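Local coordinates for protein beta-gamma-crystallin (Geodia cydonium, PDB 4IAU) that binds calcium in the loops of a beta/gamma-crystallin Greek key fold, at the calcium ion site. Residues are numbered along the deposited sequence; one frame, centred on the assembly and turned at random.

The calcium ion site. Residues 90-91, 111-114, 153-154. With CA (calcium ion), chain B; GOL (glycerol), chain C.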
ATOM      1  N   LYS A  90       1.587  -3.548  -7.478  1.00  5.63           N
ATOM      2  CA  LYS A  90       1.784  -3.660  -8.932  1.00  6.09           C
ATOM      3  C   LYS A  90       2.058  -2.309  -9.570  1.00  5.88           C
ATOM      4  O   LYS A  90       2.836  -2.214 -10.510  1.00  7.83           O
ATOM      5  CB  LYS A  90       0.544  -4.281  -9.561  1.00  6.94           C
ATOM      6  CG  LYS A  90       0.666  -4.487 -11.059  1.00  8.07           C
ATOM      7  CD  LYS A  90      -0.562  -5.113 -11.672  1.00  9.57           C
ATOM      8  CE  LYS A  90      -0.387  -5.367 -13.139  1.00 11.35           C
ATOM      9  NZ  LYS A  90      -1.657  -5.910 -13.732  1.00 14.60           N
ATOM     10  N   HIS A  91       1.431  -1.231  -9.105  1.00  5.95           N
ATOM     11  CA  HIS A  91       1.583   0.085  -9.720  1.00  6.02           C
ATOM     12  C   HIS A  91       2.412   1.002  -8.816  1.00  5.92           C
ATOM     13  O   HIS A  91       2.552   0.751  -7.614  1.00  6.34           O
ATOM     14  CB  HIS A  91       0.256   0.713 -10.014  1.00  6.28           C
ATOM     15  CG  HIS A  91      -0.619  -0.069 -10.891  1.00  6.48           C
ATOM     16  ND1 HIS A  91      -0.152  -0.731 -11.995  1.00  6.63           N
ATOM     17  CD2 HIS A  91      -1.924  -0.325 -10.791  1.00  9.21           C
ATOM     18  CE1 HIS A  91      -1.170  -1.359 -12.563  1.00 10.43           C
ATOM     19  NE2 HIS A  91      -2.267  -1.133 -11.872  1.00  6.87           N
ATOM     20  N   GLY A 111       2.443  -9.357 -11.603  1.00  9.81           N
ATOM     21  CA  GLY A 111       2.307  -8.619 -12.854  1.00 10.22           C
ATOM     22  C   GLY A 111       3.259  -7.461 -12.917  1.00  9.26           C
ATOM     23  O   GLY A 111       3.068  -6.622 -13.815  1.00 10.78           O
ATOM     24  N   GLY A 112       4.289  -7.451 -12.101  1.00  8.73           N
ATOM     25  CA  GLY A 112       5.365  -6.469 -12.194  1.00  8.98           C
ATOM     26  C   GLY A 112       5.293  -5.472 -11.043  1.00  8.08           C
ATOM     27  O   GLY A 112       4.433  -4.579 -10.996  1.00  9.05           O
ATOM     28  N   VAL A 113       6.197  -5.602 -10.094  1.00  7.34           N
ATOM     29  CA  VAL A 113       6.213  -4.745  -8.909  1.00  6.61           C
ATOM     30  C   VAL A 113       6.678  -3.347  -9.286  1.00  6.43           C
ATOM     31  O   VAL A 113       7.724  -3.193  -9.916  1.00  7.36           O
ATOM     32  CB  VAL A 113       7.150  -5.301  -7.822  1.00  7.17           C
ATOM     33  CG1 VAL A 113       7.255  -4.334  -6.648  1.00  7.49           C
ATOM     34  CG2 VAL A 113       6.668  -6.670  -7.353  1.00  8.28           C
ATOM     35  N   SER A 114       5.951  -2.326  -8.832  1.00  6.11           N
ATOM     36  CA  SER A 114       6.329  -0.952  -9.048  1.00  6.48           C
ATOM     37  C   SER A 114       6.393  -0.049  -7.812  1.00  6.56           C
ATOM     38  O   SER A 114       6.846   1.078  -7.955  1.00  8.31           O
ATOM     39  CB  SER A 114       5.424  -0.287 -10.099  1.00  7.33           C
ATOM     40  OG  SER A 114       5.469  -0.998 -11.329  1.00  8.04           O
ATOM     41  N   ASN A 153      11.907  -1.198 -12.893  1.00  9.89           N
ATOM     42  CA  ASN A 153      10.467  -1.341 -12.844  1.00  9.27           C
ATOM     43  C   ASN A 153      10.068  -2.735 -13.321  1.00  8.73           C
ATOM     44  O   ASN A 153      10.630  -3.267 -14.295  1.00 10.10           O
ATOM     45  CB  ASN A 153       9.761  -0.280 -13.682  1.00 10.88           C
ATOM     46  CG  ASN A 153       8.281  -0.264 -13.467  1.00 10.18           C
ATOM     47  OD1 ASN A 153       7.837  -0.252 -12.291  1.00 10.68           O
ATOM     48  ND2 ASN A 153       7.498  -0.270 -14.514  1.00 14.07           N
ATOM     49  N   ASP A 154       9.096  -3.336 -12.656  1.00  8.37           N
ATOM     50  CA  ASP A 154       8.544  -4.645 -13.003  1.00  8.91           C
ATOM     51  C   ASP A 154       9.559  -5.775 -12.870  1.00 11.40           C
ATOM     52  O   ASP A 154       9.216  -6.857 -13.296  1.00 23.98           O
ATOM     53  CB  ASP A 154       7.847  -4.591 -14.371  1.00 10.05           C
ATOM     54  CG  ASP A 154       6.660  -3.658 -14.348  1.00 10.94           C
ATOM     55  OD1 ASP A 154       6.113  -3.394 -13.269  1.00 10.36           O
ATOM     56  OD2 ASP A 154       6.196  -3.232 -15.452  1.00 14.09           O
TER
HETATM   57 CA    CA B 800       4.052  -2.555 -12.416  1.00 10.30          CA
HETATM   58  C1  GOL C 801       3.566  -0.495 -15.097  1.00 13.84           C
HETATM   59  O1  GOL C 801       4.649  -1.201 -14.445  1.00 12.37           O
HETATM   60  C2  GOL C 801       2.630   0.069 -14.029  1.00 11.96           C
HETATM   61  O2  GOL C 801       2.358  -0.948 -13.099  1.00 10.71           O
HETATM   62  C3  GOL C 801       3.310   1.253 -13.343  1.00 12.47           C
HETATM   63  O3  GOL C 801       2.524   1.809 -12.296  1.00  9.79           O
HETATM   64  O   HOH W   1       2.847  -3.955 -13.865  1.00 12.91           O
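Ser114 OG and Asp154 CG both lie anti to their own carbonyl carbons (chi1 -58° and -64°), which turns a hydroxyl and a carboxylate inward onto one calcium ion, while Asn153 CG runs anti to its backbone N (chi1 -170°) and lays its amide alongside them. The ion is seven-coordinate as modelled. Hard oxygens suit it: Lys90 O lies 2.3 Å from calcium CA, and the extended lysine side chain leads away. Gly112 O adds a second carbonyl, turned inward by a positive phi that a side chain would hinder. Ser114 OG, a neutral ligand, and Asp154 OD1, whose probable negative charge would partly offset the ion's positive charge, are each 2.4 Å from CA. A water paired with Gly111 O also binds, as do O1 and O2 of a glycerol, probably a crystallisation additive. Asp154 OD2 accepts a hydrogen bond from the glycerol O1 hydroxyl at 2.7 Å, so the carboxylate grips both metal and glycerol. His91 meets glycerol edge-on, ND1 donating in the ring plane to O2 at 2.8 Å, nearly straight. Asn153 is second shell: OD1 accepts from Ser114 OG at 2.7 Å on a carbonyl lone pair, while ND2 donates to glycerol O1 at 3.0 Å. An alanine here would lose both bonds and would probably leave the serine less firmly oriented. Beside strands 86-89 and 115-118 of the C-terminal domain, Asn153-Asp154 and Gly112-Val113-Ser114 probably represent parts of paired N/D-N/D-X-X-S/T-S motifs.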